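Putative isomerase YbhH (Escherichia coli, PDB 6OTV) probably works as an isomerase, although its substrate and reaction are not assigned. Local coordinates at residues Asp88-Asn92 with Asn123-Gly127; Lys173-Thr177 with Thr190-Met194; Asp185-Val189 with Ile200-Leu206; Ala282-Ser287 with Leu317-Leu321. All blocks are in the same frame, centred on the assembly; numbering follows the deposited sequence.

Interaction 1 of 4, residues Asp88-Asn92 with Asn123-Gly127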
loop_
_atom_site.group_PDB
_atom_site.type_symbol
_atom_site.label_atom_id
_atom_site.label_comp_id
_atom_site.label_asym_id
_atom_site.label_seq_id
_atom_site.Cartn_x
_atom_site.Cartn_y
_atom_site.Cartn_z
ATOM N N ASP A 88 2.531 7.057 26.927
ATOM C CA ASP A 88 1.304 7.080 26.142
ATOM C C ASP A 88 1.639 6.754 24.694
ATOM O O ASP A 88 2.491 7.412 24.088
ATOM C CB ASP A 88 0.618 8.446 26.240
ATOM C CG ASP A 88 -0.713 8.495 25.503
ATOM O OD1 ASP A 88 -1.204 7.438 25.052
ATOM O OD2 ASP A 88 -1.268 9.606 25.377
ATOM N N THR A 89 0.964 5.745 24.143
ATOM C CA THR A 89 1.196 5.293 22.776
ATOM C C THR A 89 -0.053 5.440 21.910
ATOM O O THR A 89 -0.225 4.715 20.928
ATOM C CB THR A 89 1.682 3.843 22.762
ATOM O OG1 THR A 89 0.707 3.005 23.394
ATOM C CG2 THR A 89 3.010 3.718 23.501
ATOM N N THR A 90 -0.935 6.388 22.255
ATOM C CA THR A 90 -2.169 6.546 21.481
ATOM C C THR A 90 -1.922 7.184 20.120
ATOM O O THR A 90 -2.227 6.547 19.095
ATOM C CB THR A 90 -3.208 7.319 22.299
ATOM O OG1 THR A 90 -3.558 6.562 23.463
ATOM C CG2 THR A 90 -4.457 7.573 21.474
ATOM N N PRO A 91 -1.388 8.402 20.015
ATOM C CA PRO A 91 -1.450 9.125 18.743
ATOM C C PRO A 91 -0.381 8.675 17.752
ATOM O O PRO A 91 0.495 7.859 18.041
ATOM C CB PRO A 91 -1.220 10.576 19.166
ATOM C CG PRO A 91 -0.268 10.458 20.291
ATOM C CD PRO A 91 -0.620 9.169 21.018
ATOM N N ASN A 92 -0.483 9.236 16.550
ATOM C CA ASN A 92 0.544 9.124 15.521
ATOM C C ASN A 92 1.179 10.500 15.379
ATOM O O ASN A 92 0.547 11.431 14.865
ATOM C CB ASN A 92 -0.052 8.638 14.199
ATOM C CG ASN A 92 0.936 8.713 13.044
ATOM O OD1 ASN A 92 2.152 8.714 13.241
ATOM N ND2 ASN A 92 0.412 8.775 11.826
ATOM N N ASN A 123 2.565 3.173 10.455
ATOM C CA ASN A 123 2.476 3.604 11.846
ATOM C C ASN A 123 1.691 2.561 12.629
ATOM O O ASN A 123 0.488 2.386 12.410
ATOM C CB ASN A 123 1.824 4.977 11.957
ATOM C CG ASN A 123 1.520 5.355 13.395
ATOM O OD1 ASN A 123 0.359 5.429 13.799
ATOM N ND2 ASN A 123 2.569 5.569 14.186
ATOM N N VAL A 124 2.377 1.869 13.547
ATOM C CA VAL A 124 1.757 0.789 14.309
ATOM C C VAL A 124 0.633 1.313 15.192
ATOM O O VAL A 124 -0.343 0.601 15.455
ATOM C CB VAL A 124 2.831 0.047 15.133
ATOM C CG1 VAL A 124 2.213 -1.091 15.933
ATOM C CG2 VAL A 124 3.924 -0.487 14.220
ATOM N N ASN A 125 0.736 2.565 15.648
ATOM C CA ASN A 125 -0.267 3.108 16.560
ATOM C C ASN A 125 -1.641 3.178 15.904
ATOM O O ASN A 125 -2.654 2.848 16.533
ATOM C CB ASN A 125 0.160 4.495 17.045
ATOM C CG ASN A 125 1.576 4.514 17.591
ATOM O OD1 ASN A 125 2.549 4.486 16.834
ATOM N ND2 ASN A 125 1.698 4.571 18.911
ATOM N N THR A 126 -1.698 3.598 14.641
ATOM C CA THR A 126 -2.962 3.853 13.965
ATOM C C THR A 126 -3.227 2.954 12.767
ATOM O O THR A 126 -4.339 2.993 12.230
ATOM C CB THR A 126 -3.032 5.311 13.484
ATOM O OG1 THR A 126 -1.990 5.543 12.528
ATOM C CG2 THR A 126 -2.872 6.275 14.649
ATOM N N GLY A 127 -2.253 2.160 12.325
ATOM C CA GLY A 127 -2.415 1.432 11.083
ATOM C C GLY A 127 -2.338 2.283 9.835
ATOM O O GLY A 127 -2.623 1.783 8.744
#
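An Asx turn at D88, just ahead of helix 94-106, meets an Asx motif at N123, in the connection from strand 116-123 to strand 129-135. D88 OD1 takes the T90 N-H at 3.0 Å, while N123 OD1 accepts from T126 N at 2.9 Å and from T126 OG1 at 2.7 Å. Between the two loops there is a single hydrogen bond, from N125 ND2 to T89 O, 2.8 Å and well aligned. The rest is packing. N125 CB packs against the P91 carbonyl, 3.5 Å from P91 O, and N92 CB lies 3.3 Å from N123 OD1 and 3.7 Å from T126 CG2. N125 OD1 also accepts the backbone N-H of F77, so this one amide reaches strand 73-80 as well. An acetate ion, probably from the crystallisation liquor, lies about 4 Å from the P91 side chain. The one polar link between these loops is thus an asparagine amide bonding to a backbone carbonyl, so the tie needs nothing of the T89 side chain.

Interaction 2 of 4, residues Lys173-Thr177 with Thr190-Met194. With EDO (1,2-ethanediol), chain M.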
loop_
_atom_site.group_PDB
_atom_site.type_symbol
_atom_site.label_atom_id
_atom_site.label_comp_id
_atom_site.label_asym_id
_atom_site.label_seq_id
_atom_site.Cartn_x
_atom_site.Cartn_y
_atom_site.Cartn_z
ATOM N N LYS A 173 -15.419 5.587 6.748
ATOM C CA LYS A 173 -16.052 6.530 5.841
ATOM C C LYS A 173 -15.444 7.909 6.051
ATOM O O LYS A 173 -15.040 8.262 7.162
ATOM C CB LYS A 173 -17.573 6.595 6.054
ATOM C CG LYS A 173 -18.316 5.311 5.717
ATOM C CD LYS A 173 -19.824 5.510 5.808
ATOM C CE LYS A 173 -20.581 4.247 5.423
ATOM N NZ LYS A 173 -22.058 4.460 5.418
ATOM N N VAL A 174 -15.373 8.681 4.966
ATOM C CA VAL A 174 -14.904 10.059 5.076
ATOM C C VAL A 174 -15.885 10.884 5.897
ATOM O O VAL A 174 -15.485 11.663 6.770
ATOM C CB VAL A 174 -14.681 10.666 3.679
ATOM C CG1 VAL A 174 -14.391 12.154 3.786
ATOM C CG2 VAL A 174 -13.547 9.945 2.964
ATOM N N PHE A 175 -17.182 10.718 5.641
ATOM C CA PHE A 175 -18.239 11.364 6.414
ATOM C C PHE A 175 -19.029 10.282 7.136
ATOM O O PHE A 175 -19.980 9.719 6.574
ATOM C CB PHE A 175 -19.146 12.200 5.508
ATOM C CG PHE A 175 -18.412 13.269 4.751
ATOM C CD1 PHE A 175 -18.098 14.477 5.358
ATOM C CD2 PHE A 175 -18.020 13.062 3.438
ATOM C CE1 PHE A 175 -17.410 15.458 4.668
ATOM C CE2 PHE A 175 -17.333 14.043 2.739
ATOM C CZ PHE A 175 -17.028 15.244 3.356
ATOM N N PRO A 176 -18.669 9.947 8.379
ATOM C CA PRO A 176 -19.355 8.843 9.072
ATOM C C PRO A 176 -20.842 9.071 9.268
ATOM O O PRO A 176 -21.608 8.101 9.294
ATOM C CB PRO A 176 -18.619 8.767 10.416
ATOM C CG PRO A 176 -17.294 9.409 10.168
ATOM C CD PRO A 176 -17.551 10.491 9.167
ATOM N N THR A 177 -21.278 10.322 9.412
ATOM C CA THR A 177 -22.696 10.626 9.554
ATOM C C THR A 177 -23.440 10.618 8.226
ATOM O O THR A 177 -24.644 10.893 8.211
ATOM C CB THR A 177 -22.883 11.991 10.223
ATOM O OG1 THR A 177 -22.473 13.026 9.321
ATOM C CG2 THR A 177 -22.058 12.082 11.497
ATOM N N THR A 190 -19.186 20.046 10.615
ATOM C CA THR A 190 -18.845 19.010 9.650
ATOM C C THR A 190 -18.091 17.893 10.354
ATOM O O THR A 190 -17.085 18.143 11.027
ATOM C CB THR A 190 -18.003 19.566 8.495
ATOM O OG1 THR A 190 -18.846 20.302 7.600
ATOM C CG2 THR A 190 -17.327 18.436 7.732
ATOM N N CYS A 191 -18.583 16.668 10.203
ATOM C CA CYS A 191 -17.937 15.485 10.753
ATOM C C CYS A 191 -17.194 14.773 9.631
ATOM O O CYS A 191 -17.814 14.309 8.668
ATOM C CB CYS A 191 -18.961 14.559 11.404
ATOM S SG CYS A 191 -19.862 15.321 12.774
ATOM N N ILE A 192 -15.871 14.698 9.750
ATOM C CA ILE A 192 -15.034 14.110 8.716
ATOM C C ILE A 192 -13.955 13.260 9.377
ATOM O O ILE A 192 -13.464 13.577 10.466
ATOM C CB ILE A 192 -14.422 15.194 7.796
ATOM C CG1 ILE A 192 -13.705 14.561 6.602
ATOM C CG2 ILE A 192 -13.480 16.093 8.576
ATOM C CD1 ILE A 192 -13.211 15.573 5.589
ATOM N N ASP A 193 -13.611 12.157 8.719
ATOM C CA ASP A 193 -12.611 11.202 9.192
ATOM C C ASP A 193 -11.529 11.110 8.119
ATOM O O ASP A 193 -11.600 10.266 7.222
ATOM C CB ASP A 193 -13.256 9.842 9.475
ATOM C CG ASP A 193 -12.314 8.874 10.172
ATOM O OD1 ASP A 193 -11.195 9.278 10.551
ATOM O OD2 ASP A 193 -12.702 7.701 10.344
ATOM N N MET A 194 -10.535 11.996 8.206
ATOM C CA MET A 194 -9.392 12.021 7.290
ATOM C C MET A 194 -8.130 12.106 8.141
ATOM O O MET A 194 -7.822 13.168 8.690
ATOM C CB MET A 194 -9.481 13.191 6.313
ATOM C CG MET A 194 -10.183 12.864 5.003
ATOM S SD MET A 194 -9.247 11.719 3.964
ATOM C CE MET A 194 -7.784 12.686 3.609
HETATM C C1 EDO M . -18.293 8.723 2.060
HETATM O O1 EDO M . -18.292 9.199 3.413
HETATM C C2 EDO M . -16.867 8.413 1.619
HETATM O O2 EDO M . -16.286 7.446 2.503
#
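This is a loop laid against strand 187-193 of the curled sheet, within the DAP-epimerase-like fold of the PrpF family. The nearest CA pairs, V174 with D193 and F175 with I192, are both 4.8 Å apart, so the loop backbone comes right up to the strand. V174 O plugs in between, taking the N-H of D193 at 2.7 Å and touching I192 CA at 3.2 Å in a CA-H...O contact. Beside it V174 CG1 fills the hollow left by I192 and M194, 3.8 Å from I192 CG1 and 4.4 Å from M194 CG. The F175 ring turns an edge to the strand, bringing CD1 to 3.3 Å from C191 O, with CE1 4.3 Å from T190 CG2. Further along, P176 CG rests 4.1 Å from D193 CB, and T177 CG2 meets C191 CB at 4.0 Å; M238 packs on P176, T177 and C191. The D193 carboxylate is held by T169, K170 and T171. On the loop, one 1,2-ethanediol, probably from the crystallisation liquor, accepts two backbone N-H groups: V174 N to its O2 and F175 N to its O1, both 2.9 Å.

Interaction 3 of 4, residues Asp185-Val189 with Ile200-Leu206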
loop_
_atom_site.group_PDB
_atom_site.type_symbol
_atom_site.label_atom_id
_atom_site.label_comp_id
_atom_site.label_asym_id
_atom_site.label_seq_id
_atom_site.Cartn_x
_atom_site.Cartn_y
_atom_site.Cartn_z
ATOM N N ASP A 185 -26.891 21.494 18.546
ATOM C CA ASP A 185 -27.114 22.712 19.327
ATOM C C ASP A 185 -27.226 23.933 18.417
ATOM O O ASP A 185 -26.710 25.009 18.725
ATOM C CB ASP A 185 -26.013 22.908 20.373
ATOM C CG ASP A 185 -25.782 21.667 21.214
ATOM O OD1 ASP A 185 -26.519 20.675 21.028
ATOM O OD2 ASP A 185 -24.861 21.682 22.058
ATOM N N ASP A 186 -27.893 23.752 17.273
ATOM C CA ASP A 186 -28.132 24.817 16.296
ATOM C C ASP A 186 -26.831 25.413 15.763
ATOM O O ASP A 186 -26.781 26.588 15.391
ATOM C CB ASP A 186 -29.026 25.915 16.884
ATOM C CG ASP A 186 -30.347 25.374 17.392
ATOM O OD1 ASP A 186 -30.913 24.475 16.733
ATOM O OD2 ASP A 186 -30.816 25.838 18.453
ATOM N N VAL A 187 -25.775 24.609 15.710
ATOM C CA VAL A 187 -24.478 25.026 15.195
ATOM C C VAL A 187 -24.147 24.152 13.991
ATOM O O VAL A 187 -24.043 22.930 14.126
ATOM C CB VAL A 187 -23.369 24.921 16.256
ATOM C CG1 VAL A 187 -22.028 25.341 15.668
ATOM C CG2 VAL A 187 -23.714 25.761 17.476
ATOM N N PRO A 188 -23.975 24.721 12.797
ATOM C CA PRO A 188 -23.596 23.906 11.631
ATOM C C PRO A 188 -22.149 23.452 11.747
ATOM O O PRO A 188 -21.237 24.276 11.845
ATOM C CB PRO A 188 -23.800 24.862 10.450
ATOM C CG PRO A 188 -23.609 26.223 11.040
ATOM C CD PRO A 188 -24.135 26.145 12.452
ATOM N N VAL A 189 -21.939 22.135 11.745
ATOM C CA VAL A 189 -20.610 21.552 11.856
ATOM C C VAL A 189 -20.416 20.547 10.726
ATOM O O VAL A 189 -21.338 20.231 9.975
ATOM C CB VAL A 189 -20.373 20.874 13.223
ATOM C CG1 VAL A 189 -20.647 21.849 14.364
ATOM C CG2 VAL A 189 -21.225 19.618 13.352
ATOM N N ILE A 200 -15.663 19.796 12.792
ATOM C CA ILE A 200 -15.243 21.138 12.413
ATOM C C ILE A 200 -16.354 22.112 12.779
ATOM O O ILE A 200 -17.479 22.000 12.281
ATOM C CB ILE A 200 -14.909 21.200 10.916
ATOM C CG1 ILE A 200 -13.722 20.280 10.623
ATOM C CG2 ILE A 200 -14.624 22.629 10.484
ATOM C CD1 ILE A 200 -13.477 20.046 9.166
ATOM N N ILE A 201 -16.041 23.061 13.655
ATOM C CA ILE A 201 -17.016 23.985 14.221
ATOM C C ILE A 201 -16.560 25.403 13.911
ATOM O O ILE A 201 -15.423 25.759 14.229
ATOM C CB ILE A 201 -17.178 23.804 15.741
ATOM C CG1 ILE A 201 -17.397 22.330 16.085
ATOM C CG2 ILE A 201 -18.317 24.674 16.264
ATOM C CD1 ILE A 201 -17.257 22.020 17.557
ATOM N N PRO A 202 -17.398 26.242 13.301
ATOM C CA PRO A 202 -17.038 27.658 13.136
ATOM C C PRO A 202 -16.936 28.355 14.486
ATOM O O PRO A 202 -17.847 28.277 15.315
ATOM C CB PRO A 202 -18.188 28.223 12.292
ATOM C CG PRO A 202 -18.808 27.030 11.633
ATOM C CD PRO A 202 -18.653 25.906 12.610
ATOM N N ALA A 203 -15.814 29.047 14.698
ATOM C CA ALA A 203 -15.574 29.701 15.981
ATOM C C ALA A 203 -16.636 30.752 16.282
ATOM O O ALA A 203 -17.054 30.910 17.438
ATOM C CB ALA A 203 -14.181 30.328 15.995
ATOM N N GLU A 204 -17.093 31.476 15.257
ATOM C CA GLU A 204 -18.042 32.562 15.480
ATOM C C GLU A 204 -19.384 32.056 15.993
ATOM O O GLU A 204 -20.080 32.780 16.713
ATOM C CB GLU A 204 -18.232 33.370 14.196
ATOM C CG GLU A 204 -17.009 34.180 13.797
ATOM C CD GLU A 204 -17.227 34.984 12.530
ATOM O OE1 GLU A 204 -18.388 35.102 12.087
ATOM O OE2 GLU A 204 -16.234 35.495 11.972
ATOM N N TYR A 205 -19.764 30.826 15.647
ATOM C CA TYR A 205 -21.026 30.294 16.146
ATOM C C TYR A 205 -20.981 29.966 17.630
ATOM O O TYR A 205 -22.037 29.758 18.234
ATOM C CB TYR A 205 -21.431 29.058 15.344
ATOM C CG TYR A 205 -22.288 29.388 14.143
ATOM C CD1 TYR A 205 -21.721 29.593 12.890
ATOM C CD2 TYR A 205 -23.667 29.506 14.266
ATOM C CE1 TYR A 205 -22.506 29.898 11.792
ATOM C CE2 TYR A 205 -24.460 29.810 13.178
ATOM C CZ TYR A 205 -23.876 30.006 11.943
ATOM O OH TYR A 205 -24.672 30.309 10.861
ATOM N N LEU A 206 -19.793 29.926 18.235
ATOM C CA LEU A 206 -19.657 29.765 19.676
ATOM C C LEU A 206 -19.255 31.067 20.359
ATOM O O LEU A 206 -18.764 31.043 21.491
ATOM C CB LEU A 206 -18.648 28.662 19.996
ATOM C CG LEU A 206 -18.986 27.265 19.468
ATOM C CD1 LEU A 206 -18.015 26.240 20.026
ATOM C CD2 LEU A 206 -20.426 26.882 19.801
#
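Strands 187-189 and 200-202 run antiparallel, with their short axes 6.0 Å apart at closest and 140° between their directions, so they splay rather than lie flush. V189 and I201 face each other as a non-hydrogen-bonded pair, CA to CA 4.9 Å, one step beyond the backbone pairing of T190 with I200. The next hydrogen-bonded position falls on P188 and P202. Neither proline has an N-H to give, and no hydrogen bond joins these segments: P188 O comes to 3.1 Å from P202 CD, and I200 O meets V189 CA at 3.2 Å in a CA-H...O contact. Past P202 the chain turns through a 3-10 step, Y205 N bonding to P202 O at 3.2 Å, and this swings Y205 back over the first strand. P188 CD sits over one face of its ring, 3.8 Å from the centroid and 11° off the normal, a CH-pi contact. V187 CG1 wedges between I201 CG2 and Y205 CB, 3.8 Å from each, while V187 CG2 reaches L206 CD2 at 4.2 Å. V189 CG1 and I201 CG1 touch at 3.7 Å. L206 and D185 also meet helix 221-237, and strand 250-255 pairs with the other edge of strand 197-202, through the backbone of I201. The whole is the open end of a beta hairpin, strands 187-193 and 197-202, with prolines ending its ladder and apolar packing taking over.

Interaction 4 of 4, residues Ala282-Ser287 with Leu317-Leu321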
loop_
_atom_site.group_PDB
_atom_site.type_symbol
_atom_site.label_atom_id
_atom_site.label_comp_id
_atom_site.label_asym_id
_atom_site.label_seq_id
_atom_site.Cartn_x
_atom_site.Cartn_y
_atom_site.Cartn_z
ATOM N N ALA A 282 -4.301 18.567 10.491
ATOM C CA ALA A 282 -4.109 19.381 9.297
ATOM C C ALA A 282 -4.615 18.661 8.053
ATOM O O ALA A 282 -5.154 19.294 7.138
ATOM C CB ALA A 282 -2.635 19.759 9.148
ATOM N N ILE A 283 -4.459 17.336 8.005
ATOM C CA ILE A 283 -4.981 16.569 6.877
ATOM C C ILE A 283 -6.498 16.699 6.812
ATOM O O ILE A 283 -7.076 16.952 5.747
ATOM C CB ILE A 283 -4.553 15.093 6.979
ATOM C CG1 ILE A 283 -3.032 14.968 7.107
ATOM C CG2 ILE A 283 -5.068 14.305 5.781
ATOM C CD1 ILE A 283 -2.261 15.689 6.035
ATOM N N ALA A 284 -7.162 16.535 7.958
ATOM C CA ALA A 284 -8.621 16.559 7.990
ATOM C C ALA A 284 -9.163 17.930 7.601
ATOM O O ALA A 284 -10.091 18.035 6.791
ATOM C CB ALA A 284 -9.119 16.154 9.378
ATOM N N ILE A 285 -8.592 18.994 8.171
ATOM C CA ILE A 285 -9.088 20.344 7.912
ATOM C C ILE A 285 -8.859 20.731 6.456
ATOM O O ILE A 285 -9.753 21.271 5.794
ATOM C CB ILE A 285 -8.425 21.347 8.869
ATOM C CG1 ILE A 285 -8.764 20.993 10.314
ATOM C CG2 ILE A 285 -8.869 22.763 8.541
ATOM C CD1 ILE A 285 -7.757 21.506 11.306
ATOM N N SER A 286 -7.655 20.473 5.939
ATOM C CA SER A 286 -7.378 20.795 4.543
ATOM C C SER A 286 -8.292 20.014 3.606
ATOM O O SER A 286 -8.711 20.530 2.563
ATOM C CB SER A 286 -5.907 20.518 4.221
ATOM O OG SER A 286 -5.603 19.142 4.382
ATOM N N SER A 287 -8.622 18.769 3.969
ATOM C CA SER A 287 -9.528 17.969 3.150
ATOM C C SER A 287 -10.915 18.595 3.084
ATOM O O SER A 287 -11.524 18.660 2.010
ATOM C CB SER A 287 -9.617 16.545 3.697
ATOM O OG SER A 287 -8.365 15.891 3.617
ATOM N N LEU A 317 0.977 25.853 8.454
ATOM C CA LEU A 317 1.429 24.575 7.920
ATOM C C LEU A 317 0.861 24.399 6.522
ATOM O O LEU A 317 -0.333 24.623 6.303
ATOM C CB LEU A 317 0.995 23.421 8.834
ATOM C CG LEU A 317 1.649 22.049 8.668
ATOM C CD1 LEU A 317 0.790 21.151 7.809
ATOM C CD2 LEU A 317 3.051 22.164 8.086
ATOM N N ASP A 318 1.718 24.014 5.578
ATOM C CA ASP A 318 1.305 23.772 4.200
ATOM C C ASP A 318 0.942 22.305 4.014
ATOM O O ASP A 318 1.725 21.415 4.360
ATOM C CB ASP A 318 2.416 24.163 3.223
ATOM C CG ASP A 318 2.498 25.662 2.996
ATOM O OD1 ASP A 318 1.437 26.309 2.866
ATOM O OD2 ASP A 318 3.629 26.192 2.945
ATOM N N VAL A 319 -0.248 22.056 3.475
ATOM C CA VAL A 319 -0.690 20.715 3.112
ATOM C C VAL A 319 -0.976 20.712 1.619
ATOM O O VAL A 319 -1.752 21.541 1.130
ATOM C CB VAL A 319 -1.939 20.276 3.897
ATOM C CG1 VAL A 319 -2.313 18.840 3.532
ATOM C CG2 VAL A 319 -1.715 20.411 5.394
ATOM N N HIS A 320 -0.334 19.800 0.896
ATOM C CA HIS A 320 -0.582 19.631 -0.529
ATOM C C HIS A 320 -1.627 18.541 -0.718
ATOM O O HIS A 320 -1.441 17.407 -0.263
ATOM C CB HIS A 320 0.703 19.280 -1.278
ATOM C CG HIS A 320 0.521 19.173 -2.761
ATOM N ND1 HIS A 320 0.403 17.964 -3.413
ATOM C CD2 HIS A 320 0.421 20.127 -3.718
ATOM C CE1 HIS A 320 0.246 18.177 -4.707
ATOM N NE2 HIS A 320 0.254 19.481 -4.919
ATOM N N LEU A 321 -2.727 18.890 -1.372
ATOM C CA LEU A 321 -3.792 17.952 -1.685
ATOM C C LEU A 321 -3.760 17.587 -3.164
ATOM O O LEU A 321 -3.249 18.333 -4.004
ATOM C CB LEU A 321 -5.160 18.536 -1.321
ATOM C CG LEU A 321 -5.515 18.569 0.163
ATOM C CD1 LEU A 321 -6.989 18.879 0.333
ATOM C CD2 LEU A 321 -5.173 17.245 0.822
#
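V319, L321 and S286 give up the most surface in this contact. V319 points from its strand straight at the helix: its CG2 is 3.9 Å from A282 CB, and its CG1 is 4.0 Å from I283 CD1 and 3.4 Å from S286 OG. S286, one turn on from A282, packs against the same valine, their CA atoms 6.8 Å apart. S286 OG bends back along the helix, 2.8 Å from A282 O and 3.0 Å from I283 O, which lets a polar residue sit in a largely apolar interface without a partner on the strand. The helix axis crosses strand 317-321 at -61°, 9.1 Å away at closest. Helix 279-290 is the one the curled sheet wraps in this half of the molecule, as in the DAP epimerase fold: S286 also touches I308 and I310 of strand 306-312, and I285 packs on I263 and V265 of strand 263-267. L321 closes the end near S287, its CD1 3.3 Å from S286 O and 3.9 Å from S287 CA. S287 OG donates to I283 O at 2.7 Å. At the other end, L317 CD1 meets A282 CB at 3.9 Å, while the intervening D318 and H320 point away from the helix.

Interactions 2, 3 and 4 are buried and reach the same sheet; interaction 2 touches both others, while 3 and 4 stay about 5 Å apart at their nearest atoms. Interactions 2 and 3 share strand 187-193 and are tied by T190 O to I200 N, 2.8 Å, a probable hydrogen bond; M194 of interaction 2 packs on the helix of interaction 4, its CE 3.3 Å from S287 OG. Interaction 1 stands apart, its nearest atoms about 9 Å from interactions 2 and 4, and on the opposite side of the chain's centre from interaction 4. The chemistry follows location: amide-to-backbone bonding in the partly exposed loops of interaction 1, one backbone bond plus packing in interaction 2, and no hydrogen bond between the segments in interactions 3 and 4.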